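Local coordinates for uncharacterized protein YhfS (Escherichia coli, PDB 4J8L), which is of unknown function but carries covalently attached pyridoxal phosphate and may have cysteine synthase-like activity, at residues D61-A65 / I181-C185; P166-N172 / A187-S193; E310-I315 / N341-S345; Y173-K177 / L239-P243. Residues are numbered along the deposited sequence.

Interaction 1 of 4, residues D61-A65 / I181-C185; sequences DAFHA and IGCEC
Segment 61-65 runs out of the C-terminal end of helix 50-62. F63 leaves helical angles at phi/psi -104/24, and H64 has positive phi (55/44). H64 is the C-prime residue of a Schellman motif, with H64 N to D61 O (3.1 Å) and A65 N to the O of the residue before D61. A65 is extended. Segment 181-185 is a loop with a short 3-10 segment, 182-184. In it E184 N bonds I181 O at 2.8 Å and C185 N bonds G182 O at 3.0 Å. The backbones come closest at H64-E184, with CA atoms 6.0 Å apart, and at A65-C183, 6.5 Å.

E184 takes m at chi1, t at chi2 and -63° at chi3, so its carboxylate reaches the helix end. H64, m at chi1, donates from ND1 to E184 OE2 at 2.8 Å. E184 OE1 accepts from I181 N at 2.9 Å. Water 1 donates to H64 O at 2.9 Å and C183 O at 2.8 Å. Next to this, I181 CD1 (p, t) sits over one face of the F63 ring (chi1 m), 4.0 Å from its centroid, a CH-pi contact. C183 SG lies 4.0 Å from F63 CB and 4.3 Å from A65 CB. V207 of strand 203-208 touches F63, A65 and C183.

One carboxylate serves two donors, H64 ND1 and I181 N, so the post-helix turn and the loop are tied at one point.

Interaction 2 of 4, residues P166-N172 / A187-S193; sequences PALTDDN and ANVSTFS
S190 OG and T169 OG1 both donate to D171 OD2 at 2.7 Å. S193 N bonds N172 OD1 at 2.7 Å, nearly straight. A167 N bonds N188 OD1 at 2.9 Å.

Strands 167-170 and 189-193 run parallel, their axes 4.9 Å apart and 24° from aligned. The register pairs L168 with V189, T169 with S190 and D170 with T191, CA to CA 5.1, 4.9 and 5.3 Å. T169 N bonds V189 O and D171 N bonds T191 O, both at 3.0 Å. N188 N reaches A167 O at 2.9 Å. T169 O takes T191 OG1 (chi1 p) and, weakly, T191 N, both at 2.9 Å.

L168, D170, V189 and T191 share one face, where L168 CD1 meets V189 CG2 at 3.9 Å. T169 and S190 point to the other face. There T169 CG2 touches A187 CB at 3.7 Å.

S193 OG hydrogen-bonds N of the PLP-modified lysine at position 196, so these strand ends border the cofactor site. The pair is central in the seven-stranded mixed sheet of a PLP-dependent aminotransferase-type fold. Strand 137-141 flanks 167-170, and strand 203-208 flanks 189-193. Helix 74-86 covers the L168 and T191 face; helix 153-162 covers A167 and T169.

Interaction 3 of 4, residues E310-I315 / N341-S345; sequences ESKYEI and NPNRS
This is a polar, largely buried contact between two irregular loops of the C-terminal part of the chain. Segment 310-315 precedes strand 318-320. Segment 341-345 links strand 337-341 to helix 347-360.

S311 to E314 form a type I beta turn, with E314 N to S311 O at 3.0 Å. S311 OG accepts from Y313 N at 3.2 Å, an ST turn, and E314 centres an inverse gamma turn. P342 to S345 form a type II' turn, with positive phi at N343 (51/-125) and S345 N to P342 O at 3.0 Å. N341 OD1 accepts from N343 N at 3.1 Å, an Asx turn.

The backbones meet at I315-R344, CA to CA 5.1 Å, where R344 N bonds I315 O at 3.0 Å. N341 ND2 (chi1 t) bonds E310 OE2 at 2.9 Å; that oxygen also takes S278 OG, and E310 OE1 salt-bridges K177 NZ. N343 CB packs on E314 O at 3.3 Å.

Water 3 accepts from E310 N at 3.0 Å and donates to N343 OD1 at 2.7 Å. Water 5 donates to E314 OE1 at 2.8 Å and accepts from N343 ND2 at 3.1 Å. N343 ND2 also bonds P316 O. R344 NH1 hydrogen-bonds Q249 OE1 of helix 229-261.

Two direct hydrogen bonds and bridging waters join the loops, so the fit depends on matched donors and acceptors more than on apolar packing.

Interaction 4 of 4, residues Y173-K177 / L239-P243; sequences YAVMK and LVFAP
A loop knob is packed here against the long helix 229-261 of this PLP-dependent, aminotransferase-type fold. The knob is M176, a selenomethionine, on the loop that follows strand 167-170. Segment 173-177 has no regular structure. M176 has positive phi (66/9), and K177 N bonds A174 O at 3.0 Å. Segment 239-243 is helical, with a kink where proline P243 cannot donate to the preceding turn. The backbones come closest at M176-P243, with CA atoms 4.9 Å apart.

M176 points its CA-to-CB bond at the helix and takes m, m, t for chi1 to chi3. Its side chain fills a hollow formed by L239, A242 and P243, which spans about one turn along the helix. M176 CG lies 3.9 Å from L239 CD1 and 4.1 Å from P243 CD. M176 CB meets A242 CB at 4.0 Å; the small alanine lets the base of the knob approach. The methyl end, M176 CE, reaches L239 O at 3.7 Å. V175 adds a lighter touch, CG1 to L239 CD1 at 4.5 Å. L21 of helix 11-28 also packs on M176 and L239.

No direct hydrogen bond joins the two segments. P243 CA makes a CA-H...O contact with M176 O at 3.5 Å. Water 6 closes the polar edge, donating to M176 O at 2.8 Å and to P243 O at 2.7 Å.

Overall arrangement
Interactions 1, 2 and 4 form one connected cluster, and their segments alternate along the chain. Interaction 1 meets interaction 2 through C183 N and S190 OG, 2.8 Å apart, a probable hydrogen bond. V175 joins the cluster: its CG1 is 3.7 Å from F63 CZ and its CG2 is 3.6 Å from F192 CG. Interaction 3 lies apart from interaction 1, centres about 25 Å distant. It meets interaction 4 through the salt bridge of E310 OE1 with K177 NZ, 2.8 Å. Interaction 2 touches the cofactor site: S193 OG hydrogen-bonds N of the PLP-modified lysine at position 196.

Interaction 1 of 4, residues D61-A65 / I181-C185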
# COMPACT_ATOMS: atom_id res chain seq x y z
N ASP A 61 2.84 -9.52 -15.84
CA ASP A 61 3.97 -10.42 -15.89
C ASP A 61 4.84 -10.28 -14.63
O ASP A 61 5.21 -11.27 -14.01
CB ASP A 61 4.77 -10.14 -17.17
CG ASP A 61 5.90 -11.12 -17.37
OD1 ASP A 61 6.92 -10.73 -17.98
OD2 ASP A 61 5.77 -12.28 -16.94
N ALA A 62 5.15 -9.04 -14.26
CA ALA A 62 6.05 -8.77 -13.13
C ALA A 62 5.47 -9.25 -11.81
O ALA A 62 6.21 -9.67 -10.92
CB ALA A 62 6.37 -7.28 -13.06
N PHE A 63 4.15 -9.21 -11.69
CA PHE A 63 3.49 -9.67 -10.47
C PHE A 63 2.83 -11.04 -10.61
O PHE A 63 1.92 -11.38 -9.86
CB PHE A 63 2.51 -8.61 -9.94
CG PHE A 63 3.18 -7.34 -9.49
CD1 PHE A 63 3.95 -7.32 -8.34
CD2 PHE A 63 3.02 -6.16 -10.20
CE1 PHE A 63 4.57 -6.16 -7.91
CE2 PHE A 63 3.63 -4.99 -9.78
CZ PHE A 63 4.41 -4.99 -8.63
N HIS A 64 3.32 -11.82 -11.57
CA HIS A 64 2.96 -13.24 -11.70
C HIS A 64 1.46 -13.44 -11.79
O HIS A 64 0.89 -14.34 -11.16
CB HIS A 64 3.58 -14.03 -10.55
CG HIS A 64 5.06 -13.83 -10.43
ND1 HIS A 64 5.62 -12.92 -9.56
CD2 HIS A 64 6.10 -14.39 -11.10
CE1 HIS A 64 6.93 -12.94 -9.68
NE2 HIS A 64 7.25 -13.83 -10.61
N ALA A 65 0.82 -12.60 -12.59
CA ALA A 65 -0.62 -12.61 -12.75
C ALA A 65 -0.98 -12.77 -14.22
O ALA A 65 -0.15 -12.58 -15.10
CB ALA A 65 -1.22 -11.32 -12.19
N ILE A 181 2.94 -9.78 -3.14
CA ILE A 181 1.65 -9.11 -2.96
C ILE A 181 0.52 -10.12 -3.15
O ILE A 181 0.77 -11.27 -3.50
CB ILE A 181 1.48 -7.88 -3.88
CG1 ILE A 181 1.47 -8.26 -5.36
CG2 ILE A 181 2.62 -6.89 -3.65
CD1 ILE A 181 1.05 -7.10 -6.26
N GLY A 182 -0.71 -9.70 -2.91
CA GLY A 182 -1.85 -10.61 -2.86
C GLY A 182 -1.97 -11.56 -4.04
O GLY A 182 -2.10 -12.77 -3.86
N CYS A 183 -1.91 -11.03 -5.26
CA CYS A 183 -2.08 -11.87 -6.45
C CYS A 183 -0.92 -12.85 -6.64
O CYS A 183 -1.02 -13.76 -7.47
CB CYS A 183 -2.26 -11.02 -7.71
SG CYS A 183 -0.84 -10.00 -8.16
N GLU A 184 0.16 -12.67 -5.89
CA GLU A 184 1.30 -13.58 -5.97
C GLU A 184 1.23 -14.67 -4.92
O GLU A 184 2.05 -15.59 -4.93
CB GLU A 184 2.62 -12.81 -5.83
CG GLU A 184 2.81 -11.72 -6.87
CD GLU A 184 4.11 -10.96 -6.69
OE1 GLU A 184 4.28 -10.30 -5.65
OE2 GLU A 184 4.96 -11.03 -7.61
N CYS A 185 0.28 -14.57 -4.00
CA CYS A 185 0.16 -15.58 -2.96
C CYS A 185 -1.28 -16.01 -2.66
O CYS A 185 -1.61 -16.36 -1.52
CB CYS A 185 0.90 -15.15 -1.68
SG CYS A 185 0.28 -13.64 -0.88
O HOH W 1 -1.81 -14.52 -10.10

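Interaction 2 of 4, residues P166-N172 / A187-S193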
# COMPACT_ATOMS: atom_id res chain seq x y z
N PRO A 166 -13.94 -15.82 -3.59
CA PRO A 166 -13.04 -14.92 -4.33
C PRO A 166 -12.48 -13.86 -3.41
O PRO A 166 -13.21 -13.32 -2.58
CB PRO A 166 -13.97 -14.28 -5.36
CG PRO A 166 -15.11 -15.24 -5.51
CD PRO A 166 -15.30 -15.84 -4.15
N ALA A 167 -11.19 -13.55 -3.55
CA ALA A 167 -10.54 -12.64 -2.63
C ALA A 167 -9.80 -11.51 -3.34
O ALA A 167 -9.07 -11.73 -4.31
CB ALA A 167 -9.58 -13.39 -1.72
N LEU A 168 -10.01 -10.30 -2.84
CA LEU A 168 -9.28 -9.13 -3.31
C LEU A 168 -8.35 -8.66 -2.21
O LEU A 168 -8.74 -8.61 -1.04
CB LEU A 168 -10.26 -8.01 -3.65
CG LEU A 168 -9.71 -6.65 -4.07
CD1 LEU A 168 -10.68 -6.02 -5.06
CD2 LEU A 168 -9.50 -5.71 -2.87
N THR A 169 -7.12 -8.30 -2.56
CA THR A 169 -6.23 -7.70 -1.58
C THR A 169 -6.01 -6.22 -1.83
O THR A 169 -5.89 -5.77 -2.97
CB THR A 169 -4.87 -8.42 -1.49
OG1 THR A 169 -4.28 -8.49 -2.79
CG2 THR A 169 -5.04 -9.82 -0.92
N ASP A 170 -5.97 -5.48 -0.73
CA ASP A 170 -5.60 -4.07 -0.70
C ASP A 170 -4.12 -4.07 -0.33
O ASP A 170 -3.76 -4.26 0.82
CB ASP A 170 -6.44 -3.39 0.39
CG ASP A 170 -6.04 -1.93 0.64
OD1 ASP A 170 -5.00 -1.47 0.15
OD2 ASP A 170 -6.79 -1.25 1.38
N ASP A 171 -3.26 -3.84 -1.32
CA ASP A 171 -1.82 -4.00 -1.14
C ASP A 171 -1.09 -2.68 -0.97
O ASP A 171 0.15 -2.64 -1.02
CB ASP A 171 -1.21 -4.76 -2.34
CG ASP A 171 -1.68 -6.20 -2.41
OD1 ASP A 171 -1.17 -7.03 -1.64
OD2 ASP A 171 -2.56 -6.51 -3.25
N ASN A 172 -1.83 -1.59 -0.78
CA ASN A 172 -1.21 -0.28 -0.62
C ASN A 172 -0.16 -0.24 0.48
O ASN A 172 -0.39 -0.76 1.58
CB ASN A 172 -2.25 0.81 -0.37
CG ASN A 172 -3.06 1.08 -1.61
OD1 ASN A 172 -2.57 1.69 -2.56
ND2 ASN A 172 -4.31 0.59 -1.63
N ALA A 187 -4.52 -14.44 -3.96
CA ALA A 187 -5.66 -13.56 -4.23
C ALA A 187 -6.06 -13.61 -5.70
O ALA A 187 -5.23 -13.82 -6.59
CB ALA A 187 -5.34 -12.12 -3.83
N ASN A 188 -7.35 -13.40 -5.96
CA ASN A 188 -7.82 -13.30 -7.33
C ASN A 188 -7.38 -12.00 -7.99
O ASN A 188 -7.07 -11.99 -9.16
CB ASN A 188 -9.32 -13.50 -7.41
CG ASN A 188 -9.73 -14.85 -6.91
OD1 ASN A 188 -10.06 -15.01 -5.73
ND2 ASN A 188 -9.64 -15.85 -7.77
N VAL A 189 -7.36 -10.91 -7.22
CA VAL A 189 -6.75 -9.67 -7.69
C VAL A 189 -6.10 -8.91 -6.55
O VAL A 189 -6.61 -8.91 -5.42
CB VAL A 189 -7.76 -8.70 -8.38
CG1 VAL A 189 -8.12 -9.17 -9.79
CG2 VAL A 189 -9.01 -8.50 -7.53
N SER A 190 -4.97 -8.29 -6.87
CA SER A 190 -4.32 -7.28 -6.03
C SER A 190 -4.76 -5.90 -6.47
O SER A 190 -5.12 -5.69 -7.63
CB SER A 190 -2.80 -7.36 -6.18
OG SER A 190 -2.22 -8.29 -5.30
N THR A 191 -4.73 -4.94 -5.55
CA THR A 191 -5.00 -3.56 -5.92
C THR A 191 -4.00 -2.64 -5.24
O THR A 191 -3.57 -2.89 -4.12
CB THR A 191 -6.42 -3.10 -5.50
OG1 THR A 191 -6.52 -3.14 -4.07
CG2 THR A 191 -7.50 -3.95 -6.12
N PHE A 192 -3.63 -1.56 -5.93
CA PHE A 192 -2.76 -0.56 -5.31
C PHE A 192 -2.74 0.77 -6.04
O PHE A 192 -2.92 0.81 -7.25
CB PHE A 192 -1.31 -1.08 -5.15
CG PHE A 192 -0.71 -1.64 -6.41
CD1 PHE A 192 -0.84 -2.99 -6.71
CD2 PHE A 192 0.06 -0.84 -7.26
CE1 PHE A 192 -0.26 -3.53 -7.86
CE2 PHE A 192 0.64 -1.37 -8.41
CZ PHE A 192 0.48 -2.72 -8.71
N SER A 193 -2.51 1.84 -5.28
CA SER A 193 -2.20 3.15 -5.84
C SER A 193 -0.81 3.18 -6.47
O SER A 193 0.16 2.76 -5.86
CB SER A 193 -2.27 4.22 -4.74
OG SER A 193 -1.71 5.44 -5.19
O HOH W 2 0.74 1.23 -3.20

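Interaction 3 of 4, residues E310-I315 / N341-S345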
# COMPACT_ATOMS: atom_id res chain seq x y z
N GLU A 310 4.29 8.50 0.54
CA GLU A 310 5.36 7.81 -0.18
C GLU A 310 5.37 8.12 -1.68
O GLU A 310 5.81 7.31 -2.50
CB GLU A 310 5.32 6.30 0.12
CG GLU A 310 5.40 6.08 1.64
CD GLU A 310 5.57 4.64 2.10
OE1 GLU A 310 5.61 3.72 1.27
OE2 GLU A 310 5.63 4.44 3.34
N SER A 311 4.91 9.32 -2.03
CA SER A 311 4.88 9.75 -3.42
C SER A 311 6.25 10.29 -3.83
O SER A 311 7.13 10.48 -2.99
CB SER A 311 3.84 10.86 -3.63
OG SER A 311 4.33 12.10 -3.14
N LYS A 312 6.41 10.51 -5.12
CA LYS A 312 7.65 11.09 -5.65
C LYS A 312 7.99 12.45 -5.04
O LYS A 312 9.14 12.90 -5.13
CB LYS A 312 7.54 11.24 -7.17
CG LYS A 312 6.44 12.20 -7.60
CD LYS A 312 6.20 12.10 -9.12
CE LYS A 312 4.92 12.82 -9.53
NZ LYS A 312 4.64 12.74 -11.00
N TYR A 313 7.00 13.13 -4.46
CA TYR A 313 7.22 14.45 -3.88
C TYR A 313 7.78 14.38 -2.48
O TYR A 313 8.35 15.36 -1.98
CB TYR A 313 5.91 15.24 -3.82
CG TYR A 313 5.24 15.42 -5.15
CD1 TYR A 313 5.80 16.23 -6.12
CD2 TYR A 313 4.05 14.77 -5.44
CE1 TYR A 313 5.19 16.41 -7.34
CE2 TYR A 313 3.43 14.94 -6.65
CZ TYR A 313 4.01 15.76 -7.60
OH TYR A 313 3.41 15.94 -8.82
N GLU A 314 7.62 13.24 -1.82
CA GLU A 314 7.85 13.20 -0.38
C GLU A 314 9.25 12.71 -0.05
O GLU A 314 9.48 11.52 0.23
CB GLU A 314 6.75 12.36 0.29
CG GLU A 314 5.41 13.11 0.29
CD GLU A 314 4.21 12.19 0.41
OE1 GLU A 314 3.71 12.04 1.56
OE2 GLU A 314 3.76 11.62 -0.61
N ILE A 315 10.19 13.64 -0.13
CA ILE A 315 11.61 13.34 0.04
C ILE A 315 12.10 13.47 1.49
O ILE A 315 12.68 12.52 2.03
CB ILE A 315 12.44 14.14 -1.00
CG1 ILE A 315 12.22 13.51 -2.39
CG2 ILE A 315 13.91 14.18 -0.59
CD1 ILE A 315 12.66 14.38 -3.55
N ASN A 341 7.99 8.70 9.20
CA ASN A 341 8.32 7.96 7.99
C ASN A 341 9.54 8.63 7.39
O ASN A 341 9.45 9.75 6.88
CB ASN A 341 7.15 8.00 7.01
CG ASN A 341 7.36 7.09 5.80
OD1 ASN A 341 8.48 6.86 5.37
ND2 ASN A 341 6.26 6.58 5.25
N PRO A 342 10.70 7.97 7.48
CA PRO A 342 11.95 8.61 7.03
C PRO A 342 11.95 9.01 5.55
O PRO A 342 12.78 9.84 5.17
CB PRO A 342 13.00 7.52 7.26
CG PRO A 342 12.43 6.69 8.38
CD PRO A 342 10.95 6.64 8.07
N ASN A 343 11.08 8.43 4.73
CA ASN A 343 11.12 8.71 3.30
C ASN A 343 12.54 8.53 2.77
O ASN A 343 13.13 7.48 3.00
CB ASN A 343 10.52 10.09 2.98
CG ASN A 343 9.01 10.12 3.18
OD1 ASN A 343 8.32 9.15 2.86
ND2 ASN A 343 8.49 11.23 3.69
N ARG A 344 13.10 9.54 2.12
CA ARG A 344 14.42 9.39 1.48
C ARG A 344 15.58 9.82 2.37
O ARG A 344 16.74 9.81 1.93
CB ARG A 344 14.48 10.17 0.16
CG ARG A 344 13.31 9.93 -0.79
CD ARG A 344 13.43 8.63 -1.59
NE ARG A 344 13.24 7.42 -0.77
CZ ARG A 344 12.07 7.00 -0.29
NH1 ARG A 344 12.02 5.88 0.42
NH2 ARG A 344 10.97 7.70 -0.50
N SER A 345 15.28 10.21 3.61
CA SER A 345 16.30 10.70 4.53
C SER A 345 17.05 9.56 5.21
O SER A 345 16.64 8.40 5.16
CB SER A 345 15.68 11.61 5.59
OG SER A 345 14.90 10.85 6.50
O HOH W 3 5.64 9.06 3.18
O HOH W 4 10.43 10.06 -2.40
O HOH W 5 5.48 11.74 3.69

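Interaction 4 of 4, residues Y173-K177 / L239-P243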
# COMPACT_ATOMS: atom_id res chain seq x y z
N TYR A 173 0.99 0.35 0.14
CA TYR A 173 2.14 0.52 1.04
C TYR A 173 2.91 -0.79 1.25
O TYR A 173 3.86 -0.84 2.02
CB TYR A 173 1.72 1.09 2.39
CG TYR A 173 1.29 2.54 2.42
CD1 TYR A 173 1.96 3.52 1.70
CD2 TYR A 173 0.22 2.93 3.21
CE1 TYR A 173 1.57 4.85 1.76
CE2 TYR A 173 -0.18 4.24 3.28
CZ TYR A 173 0.50 5.21 2.56
OH TYR A 173 0.09 6.53 2.65
N ALA A 174 2.49 -1.86 0.58
CA ALA A 174 3.23 -3.11 0.64
C ALA A 174 3.93 -3.44 -0.68
O ALA A 174 4.90 -4.20 -0.70
CB ALA A 174 2.31 -4.27 1.05
N VAL A 175 3.43 -2.89 -1.78
CA VAL A 175 3.93 -3.27 -3.11
C VAL A 175 5.39 -2.88 -3.26
O VAL A 175 5.77 -1.76 -2.91
CB VAL A 175 3.08 -2.64 -4.23
CG1 VAL A 175 3.64 -3.01 -5.61
CG2 VAL A 175 1.63 -3.09 -4.11
N MSE A 176 6.19 -3.81 -3.78
CA MSE A 176 7.64 -3.62 -3.94
C MSE A 176 8.41 -3.49 -2.63
O MSE A 176 9.60 -3.17 -2.64
CB MSE A 176 7.96 -2.41 -4.84
CG MSE A 176 7.59 -2.60 -6.29
SE MSE A 176 8.37 -4.26 -7.01
CE MSE A 176 8.56 -3.72 -8.89
N LYS A 177 7.74 -3.75 -1.52
CA LYS A 177 8.39 -3.67 -0.21
C LYS A 177 8.43 -5.02 0.50
O LYS A 177 9.15 -5.19 1.49
CB LYS A 177 7.65 -2.65 0.66
CG LYS A 177 7.77 -1.22 0.17
CD LYS A 177 7.61 -0.28 1.35
CE LYS A 177 6.45 0.65 1.17
NZ LYS A 177 6.08 1.26 2.47
N LEU A 239 7.76 2.52 -10.47
CA LEU A 239 7.85 1.17 -9.96
C LEU A 239 9.26 0.60 -10.03
O LEU A 239 9.66 -0.17 -9.17
CB LEU A 239 6.89 0.28 -10.74
CG LEU A 239 6.17 -0.87 -10.04
CD1 LEU A 239 5.48 -0.44 -8.75
CD2 LEU A 239 5.15 -1.39 -11.02
N VAL A 240 10.01 0.96 -11.08
CA VAL A 240 11.41 0.52 -11.20
C VAL A 240 12.27 1.08 -10.07
O VAL A 240 13.18 0.40 -9.56
CB VAL A 240 12.01 0.90 -12.58
CG1 VAL A 240 13.51 0.67 -12.61
CG2 VAL A 240 11.33 0.10 -13.70
N PHE A 241 11.99 2.32 -9.66
CA PHE A 241 12.75 2.97 -8.57
C PHE A 241 12.29 2.46 -7.19
O PHE A 241 13.01 2.55 -6.20
CB PHE A 241 12.51 4.49 -8.59
CG PHE A 241 13.35 5.25 -9.59
CD1 PHE A 241 14.73 5.10 -9.63
CD2 PHE A 241 12.76 6.18 -10.43
CE1 PHE A 241 15.50 5.84 -10.53
CE2 PHE A 241 13.52 6.92 -11.33
CZ PHE A 241 14.90 6.74 -11.38
N ALA A 242 11.07 1.94 -7.10
CA ALA A 242 10.47 1.65 -5.80
C ALA A 242 11.20 0.64 -4.89
O ALA A 242 11.44 0.95 -3.72
CB ALA A 242 8.98 1.31 -5.94
N PRO A 243 11.54 -0.55 -5.41
CA PRO A 243 12.04 -1.53 -4.45
C PRO A 243 13.36 -1.14 -3.79
O PRO A 243 13.45 -1.22 -2.57
CB PRO A 243 12.15 -2.84 -5.27
CG PRO A 243 12.08 -2.43 -6.70
CD PRO A 243 11.34 -1.13 -6.75
O HOH W 6 11.90 -2.89 -1.04